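Local structure of segregation and condensation protein B (Mycobacterium tuberculosis, 2Z99) at the interface of chains A and B. The protein takes part in chromosome segregation and condensation during cell division, presumably as the winged-helix ScpB subunit that works with the SMC condensin complex. Sequence-based numbering; all coordinates share one arbitrary frame. Chains: chain A/B, Putative uncharacterized protein.

Contact 1: the interface of chains A and B. Residues chain A 23, 27, 31, 35-36, 39; chain B 85-86, 88-89, 92.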
# COMPACT_ATOMS: atom_id res chain seq x y z
N LEU A 23 -11.63 3.79 -1.03
CA LEU A 23 -11.42 2.40 -1.42
C LEU A 23 -10.20 2.20 -2.29
O LEU A 23 -9.41 1.28 -2.06
CB LEU A 23 -12.67 1.85 -2.13
CG LEU A 23 -14.00 1.99 -1.37
CD1 LEU A 23 -15.15 1.45 -2.20
CD2 LEU A 23 -13.91 1.26 -0.04
N ILE A 27 -6.43 -0.60 -1.20
CA ILE A 27 -6.10 -1.83 -1.94
C ILE A 27 -4.63 -1.96 -2.29
O ILE A 27 -3.96 -0.97 -2.59
CB ILE A 27 -6.91 -1.93 -3.24
CG1 ILE A 27 -6.54 -0.77 -4.17
CG2 ILE A 27 -8.39 -1.95 -2.91
CD1 ILE A 27 -7.20 -0.82 -5.50
N VAL A 31 -8.53 -3.57 -8.14
CA VAL A 31 -9.86 -3.98 -7.74
C VAL A 31 -10.69 -3.91 -9.00
O VAL A 31 -10.31 -3.26 -9.98
CB VAL A 31 -10.53 -3.03 -6.72
CG1 VAL A 31 -10.17 -3.43 -5.32
CG2 VAL A 31 -10.13 -1.59 -6.99
N ALA A 35 -16.34 -5.21 -7.90
CA ALA A 35 -16.02 -5.30 -6.47
C ALA A 35 -16.40 -3.98 -5.82
O ALA A 35 -17.04 -3.95 -4.76
CB ALA A 35 -14.54 -5.58 -6.28
N LEU A 36 -15.98 -2.89 -6.45
CA LEU A 36 -16.28 -1.55 -5.95
C LEU A 36 -17.79 -1.36 -5.98
O LEU A 36 -18.40 -0.94 -4.99
CB LEU A 36 -15.57 -0.51 -6.83
CG LEU A 36 -14.04 -0.52 -6.65
CD1 LEU A 36 -13.37 0.39 -7.63
CD2 LEU A 36 -13.71 -0.09 -5.23
N ALA A 39 -19.27 -3.39 -3.21
CA ALA A 39 -18.88 -2.78 -1.94
C ALA A 39 -19.65 -1.51 -1.67
O ALA A 39 -20.04 -1.22 -0.54
CB ALA A 39 -17.40 -2.48 -1.96
N TYR B 85 -17.41 1.33 4.31
CA TYR B 85 -17.18 0.91 2.94
C TYR B 85 -15.87 0.14 2.83
O TYR B 85 -15.76 -0.82 2.07
CB TYR B 85 -17.13 2.11 2.00
CG TYR B 85 -18.44 2.85 1.93
CD1 TYR B 85 -18.71 3.93 2.78
CD2 TYR B 85 -19.42 2.46 1.02
CE1 TYR B 85 -19.94 4.59 2.73
CE2 TYR B 85 -20.65 3.11 0.97
CZ TYR B 85 -20.90 4.17 1.82
OH TYR B 85 -22.13 4.79 1.75
N VAL B 86 -14.86 0.57 3.59
CA VAL B 86 -13.58 -0.11 3.56
C VAL B 86 -13.77 -1.54 4.09
O VAL B 86 -13.27 -2.50 3.51
CB VAL B 86 -12.53 0.62 4.42
CG1 VAL B 86 -11.21 -0.11 4.36
CG2 VAL B 86 -12.36 2.03 3.92
N LYS B 88 -16.51 -3.62 4.22
CA LYS B 88 -17.16 -4.46 3.22
C LYS B 88 -16.28 -4.84 2.05
O LYS B 88 -16.17 -6.01 1.71
CB LYS B 88 -18.41 -3.77 2.65
CG LYS B 88 -19.50 -3.47 3.67
CD LYS B 88 -20.80 -3.05 2.96
CE LYS B 88 -21.84 -2.48 3.95
NZ LYS B 88 -21.47 -1.12 4.47
N LEU B 89 -15.65 -3.86 1.41
CA LEU B 89 -14.82 -4.14 0.25
C LEU B 89 -13.83 -5.27 0.50
O LEU B 89 -13.71 -6.20 -0.30
CB LEU B 89 -14.08 -2.88 -0.18
CG LEU B 89 -13.37 -2.92 -1.54
CD1 LEU B 89 -12.03 -3.58 -1.43
CD2 LEU B 89 -14.24 -3.65 -2.55
N ASP B 92 -15.39 -8.70 1.15
CA ASP B 92 -15.88 -9.29 -0.09
C ASP B 92 -14.71 -9.90 -0.85
O ASP B 92 -14.60 -9.81 -2.08
CB ASP B 92 -16.59 -8.24 -0.97
CG ASP B 92 -17.93 -7.79 -0.39
OD1 ASP B 92 -18.61 -8.62 0.25
OD2 ASP B 92 -18.30 -6.62 -0.59
O HOH W 1 -21.97 -0.16 1.90

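Contact 2: the interface of chains A and B. Residues chain A 11, 15, 18-19, 22, 40; chain B 64, 81-82, 85.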
# COMPACT_ATOMS: atom_id res chain seq x y z
N LEU A 11 -25.91 7.63 -2.79
CA LEU A 11 -24.80 8.57 -2.87
C LEU A 11 -24.84 9.40 -4.15
O LEU A 11 -24.88 8.84 -5.25
CB LEU A 11 -23.47 7.81 -2.84
CG LEU A 11 -23.37 6.51 -2.05
CD1 LEU A 11 -22.12 5.76 -2.46
CD2 LEU A 11 -23.35 6.80 -0.57
N GLU A 15 -20.55 12.13 -3.54
CA GLU A 15 -20.33 11.15 -2.48
C GLU A 15 -19.67 9.90 -3.03
O GLU A 15 -18.72 9.39 -2.46
CB GLU A 15 -21.64 10.78 -1.80
CG GLU A 15 -21.89 11.56 -0.54
CD GLU A 15 -20.77 11.40 0.46
OE1 GLU A 15 -20.58 10.27 0.97
OE2 GLU A 15 -20.06 12.40 0.74
N ARG A 18 -16.11 10.24 -3.39
CA ARG A 18 -15.40 10.16 -2.11
C ARG A 18 -15.18 8.71 -1.71
O ARG A 18 -14.04 8.30 -1.50
CB ARG A 18 -16.20 10.87 -1.03
CG ARG A 18 -16.44 12.33 -1.34
CD ARG A 18 -17.17 13.01 -0.21
NE ARG A 18 -17.21 14.44 -0.42
CZ ARG A 18 -18.30 15.12 -0.74
NH1 ARG A 18 -19.47 14.51 -0.87
NH2 ARG A 18 -18.22 16.43 -0.93
N VAL A 19 -16.26 7.95 -1.60
CA VAL A 19 -16.15 6.55 -1.24
C VAL A 19 -15.11 5.86 -2.12
O VAL A 19 -14.23 5.16 -1.62
CB VAL A 19 -17.52 5.84 -1.39
CG1 VAL A 19 -17.39 4.39 -0.97
CG2 VAL A 19 -18.57 6.53 -0.54
N ALA A 22 -11.56 6.59 -1.04
CA ALA A 22 -11.19 5.86 0.16
C ALA A 22 -10.82 4.42 -0.19
O ALA A 22 -9.81 3.91 0.28
CB ALA A 22 -12.33 5.88 1.15
N THR A 40 -19.88 -0.75 -2.73
CA THR A 40 -20.58 0.51 -2.61
C THR A 40 -22.08 0.42 -2.88
O THR A 40 -22.81 1.41 -2.78
CB THR A 40 -19.95 1.52 -3.54
OG1 THR A 40 -20.26 2.83 -3.07
CG2 THR A 40 -20.46 1.32 -4.96
N GLY B 64 -12.18 11.20 0.24
CA GLY B 64 -12.17 9.86 0.80
C GLY B 64 -10.80 9.66 1.42
O GLY B 64 -10.61 8.86 2.35
N ARG B 81 -15.42 8.58 8.37
CA ARG B 81 -16.76 8.21 7.94
C ARG B 81 -16.83 7.12 6.87
O ARG B 81 -17.87 6.50 6.70
CB ARG B 81 -17.54 9.45 7.45
CG ARG B 81 -16.82 10.29 6.39
CD ARG B 81 -17.64 11.50 5.92
NE ARG B 81 -18.81 11.09 5.16
CZ ARG B 81 -19.09 11.50 3.93
NH1 ARG B 81 -18.30 12.36 3.31
NH2 ARG B 81 -20.14 10.99 3.30
N PHE B 82 -15.74 6.87 6.16
CA PHE B 82 -15.79 5.87 5.11
C PHE B 82 -15.35 4.46 5.52
O PHE B 82 -15.25 3.57 4.68
CB PHE B 82 -14.97 6.35 3.91
CG PHE B 82 -15.44 7.67 3.35
CD1 PHE B 82 -16.67 7.76 2.71
CD2 PHE B 82 -14.67 8.82 3.49
CE1 PHE B 82 -17.12 8.98 2.22
CE2 PHE B 82 -15.11 10.04 3.00
CZ PHE B 82 -16.34 10.13 2.36
N TYR B 85 -17.41 1.33 4.31
CA TYR B 85 -17.18 0.91 2.94
C TYR B 85 -15.87 0.14 2.83
O TYR B 85 -15.76 -0.82 2.07
CB TYR B 85 -17.13 2.11 2.00
CG TYR B 85 -18.44 2.85 1.93
CD1 TYR B 85 -18.71 3.93 2.78
CD2 TYR B 85 -19.42 2.46 1.02
CE1 TYR B 85 -19.94 4.59 2.73
CE2 TYR B 85 -20.65 3.11 0.97
CZ TYR B 85 -20.90 4.17 1.82
OH TYR B 85 -22.13 4.79 1.75

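Contact 3: the interface of chains A and B. Residues chain A 61-65, 82; chain B 17-18, 21.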
# COMPACT_ATOMS: atom_id res chain seq x y z
N ARG A 61 -5.24 17.32 -14.50
CA ARG A 61 -4.41 18.24 -13.73
C ARG A 61 -3.00 17.71 -13.56
O ARG A 61 -2.22 18.22 -12.76
CB ARG A 61 -5.03 18.53 -12.36
CG ARG A 61 -5.26 17.35 -11.45
CD ARG A 61 -6.04 17.85 -10.25
NE ARG A 61 -6.23 16.85 -9.21
CZ ARG A 61 -5.27 16.39 -8.40
NH1 ARG A 61 -4.02 16.84 -8.50
NH2 ARG A 61 -5.58 15.48 -7.49
N ASP A 62 -2.69 16.67 -14.33
CA ASP A 62 -1.38 16.05 -14.30
C ASP A 62 -1.01 15.69 -12.88
O ASP A 62 0.09 15.97 -12.41
CB ASP A 62 -0.34 17.01 -14.89
CG ASP A 62 0.84 16.28 -15.47
OD1 ASP A 62 0.75 15.04 -15.61
OD2 ASP A 62 1.85 16.92 -15.81
N SER A 63 -1.95 15.05 -12.19
CA SER A 63 -1.73 14.67 -10.81
C SER A 63 -0.54 13.72 -10.64
O SER A 63 -0.07 13.11 -11.60
CB SER A 63 -2.98 14.02 -10.23
OG SER A 63 -2.76 13.67 -8.88
N GLY A 64 -0.04 13.61 -9.41
CA GLY A 64 1.05 12.70 -9.13
C GLY A 64 0.47 11.30 -9.17
O GLY A 64 1.16 10.31 -9.43
N ILE A 65 -0.83 11.23 -8.91
CA ILE A 65 -1.57 9.98 -8.91
C ILE A 65 -2.27 9.75 -10.25
O ILE A 65 -2.94 10.66 -10.78
CB ILE A 65 -2.63 9.98 -7.79
CG1 ILE A 65 -1.95 10.16 -6.43
CG2 ILE A 65 -3.43 8.68 -7.82
CD1 ILE A 65 -2.91 10.31 -5.27
N PHE A 82 6.92 11.04 -12.78
CA PHE A 82 7.39 11.18 -11.41
C PHE A 82 8.22 10.02 -10.87
O PHE A 82 8.57 9.99 -9.69
CB PHE A 82 6.19 11.45 -10.50
CG PHE A 82 5.41 12.68 -10.87
CD1 PHE A 82 5.97 13.95 -10.73
CD2 PHE A 82 4.12 12.57 -11.40
CE1 PHE A 82 5.26 15.08 -11.11
CE2 PHE A 82 3.41 13.70 -11.78
CZ PHE A 82 3.98 14.96 -11.64
N LYS B 17 3.20 19.97 -5.44
CA LYS B 17 2.00 19.26 -5.01
C LYS B 17 1.90 17.93 -5.74
O LYS B 17 1.54 16.91 -5.14
CB LYS B 17 0.76 20.12 -5.27
CG LYS B 17 -0.55 19.47 -4.85
CD LYS B 17 -1.56 20.54 -4.41
CE LYS B 17 -2.95 19.97 -4.16
NZ LYS B 17 -3.69 19.71 -5.42
N ARG B 18 2.23 17.93 -7.02
CA ARG B 18 2.16 16.71 -7.82
C ARG B 18 3.15 15.68 -7.30
O ARG B 18 2.78 14.57 -6.95
CB ARG B 18 2.46 17.02 -9.28
CG ARG B 18 1.49 18.01 -9.87
CD ARG B 18 1.77 18.23 -11.33
NE ARG B 18 0.72 19.02 -11.94
CZ ARG B 18 0.86 20.28 -12.35
NH1 ARG B 18 2.02 20.90 -12.22
NH2 ARG B 18 -0.18 20.91 -12.87
N GLU B 21 2.18 14.07 -4.24
CA GLU B 21 1.05 13.15 -4.37
C GLU B 21 1.61 11.78 -4.78
O GLU B 21 1.23 10.76 -4.24
CB GLU B 21 0.06 13.63 -5.45
CG GLU B 21 -0.72 14.90 -5.10
CD GLU B 21 -1.73 15.29 -6.17
OE1 GLU B 21 -1.36 15.32 -7.37
OE2 GLU B 21 -2.89 15.57 -5.82

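Contact 1: the interface of chains A and B
B:Leu89 pushes its side chain into chain A against A:Ala39, and this apolar contact carries the patch: 104 Å² of the leucine and 72 Å² of the alanine are buried. The touching branch is B:Leu89 CD2, which lies 3.4 Å from A:Ala39 CB, a tight carbon pair. CG of B:Leu89 stands anti to its backbone N (chi1 -168°), which aims the branched end at helix 33-40; there B:Leu89 CD2 also comes 3.6 Å from the carbonyl oxygen O of A:Ala35. The other methyl, B:Leu89 CD1, points towards A:Ile27 and A:Val31 but stays at the limit of contact, with 4.2 Å to A:Ile27 CG2. A second apolar finger comes from the opposite chain. A:Leu23 lays its CD2 methyl along the backbone of helix 83-94, 3.5 Å from the carbonyl oxygen O of B:Tyr85 and 3.9 Å from B:Val86 CA.

Polar contact is sparse and runs through water. The chain of B:Lys88 is bent at its last torsion (chi4 72°), and its side-chain amine nitrogen NZ lies 2.8 Å from water 1. The oxygen of water 1 is in turn 3.3 Å from the carbonyl oxygen O of A:Ala39. The lysine thus reaches the end of helix 33-40 indirectly.

In the fold, B:Leu89 and its neighbours line one side of helix 83-94 of chain B, which packs against helices 13-26 and 33-40 of chain A and the loop between them.

Contact 2: the interface of chains A and B
A:Val19 sets its CG1 methyl over a face of the B:Tyr85 ring, 3.8 Å from the centroid, in a CH-pi contact shifted towards the rim. The valine's CG1 is anti to its backbone N (chi1 -179°), which turns this methyl to the ring, while A:Val19 CG2 faces B:Phe82 CD1 at 4.0 Å. B:Tyr85 buries 63 Å² in this patch. Its phenol end meets A:Leu11 tip to tip, B:Tyr85 OH lying 3.3 Å from A:Leu11 CD2.

B:Phe82, with 49 Å² hidden, lies against helix 13-26 of chain A. Its ring tip meets the aliphatic part of A:Arg18, B:Phe82 CZ to A:Arg18 CB being 3.5 Å, and its CB is beside A:Ala22. The guanidinium of B:Arg81 is backed on one face by the rim of this same ring.

Beside the aromatic pair, A:Glu15 and B:Arg81 meet tip to tip in a salt bridge. B:Arg81 NH1, in the guanidinium plane, bonds to the syn lone pair of A:Glu15 OE2 at 3.1 Å; B:Arg81 NH2 meets A:Glu15 OE1 at 2.5 Å, short and bent (126° at H). Within chain A, A:Arg18 NH1 bonds to A:Glu15 OE2 at 2.7 Å, on the anti side and tilted from the carboxylate plane, positioning the carboxylate. A:Arg18 NE and B:Arg81 NH1 are 4.4 Å apart, and the carboxylate may offset their like charges.

The patch sets an apolar contact beside a salt bridge, fastening helix 13-26 of one chain to 3-10 helix 80-82 and helix 83-94 of the other in what is probably the ScpB dimer.

Contact 3: the interface of chains A and B
B:Glu21 reaches with its carboxylate into the 61-64 loop of chain A, and salt bridge and hydrogen bonds converge on its two oxygens. A:Arg61 takes the carboxylate end-on: NH1 bonds to OE1 and OE2 of B:Glu21, using the syn lone pair of each, and A:Arg61 NH2 bonds to B:Glu21 OE2 at 3.2 Å. The guanidinium and carboxylate planes are turned 45° against each other. B:Glu21 OE1 also accepts a bond from the hydroxyl A:Ser63 OG, which comes from above the carboxylate plane at 2.6 Å. The backbone N of A:Gly64 meets B:Glu21 OE1 on the anti side at 3.0 Å, a nearly straight bond (173° at H). The chain of B:Glu21 is extended beyond CG (chi2 -177°), which carries the carboxylate out to this cluster of donors. In the second shell, the backbone N of A:Ile65 bonds to A:Ser63 OG at 3.1 Å and helps to fix the hydroxyl, while A:Ser63 CB lies over one face of the A:Arg61 guanidinium, towards the rim.

One turn earlier on helix 13-26, B:Arg18 supplies another hydrogen bond. Its NE points in the guanidinium plane at the carbonyl oxygen O of A:Arg61, 3.2 Å away; NH2 adds a weak bond to the same oxygen.

Like charges also gather here: B:Lys17 NZ lies 4.2 Å from A:Arg61 NH1, and the carboxylate of B:Glu21 may offset them.

This polar clasp ties the loop leading into strand 65-70 of one chain to helix 13-26 of the other, probably steadying a ScpB dimer.

Contact 1 and contact 2 adjoin, with C-alpha centres about 10 Å apart, and share B:Tyr85: its backbone and CB serve contact 1, its ring contact 2. Contact 3 lies about 24 Å from contact 1 and about 22 Å from contact 2, with helix 13-26 now coming from chain B. Arg18, Gly64 and Phe82 occur in contacts 2 and 3 with the chains exchanged, so the two-fold twin of contact 3 adjoins contact 2. Helix 13-26 takes part in all three. These apolar, mixed and polar patches and their twins, all within residues 11 to 92, build an interface that is plausibly the biological one.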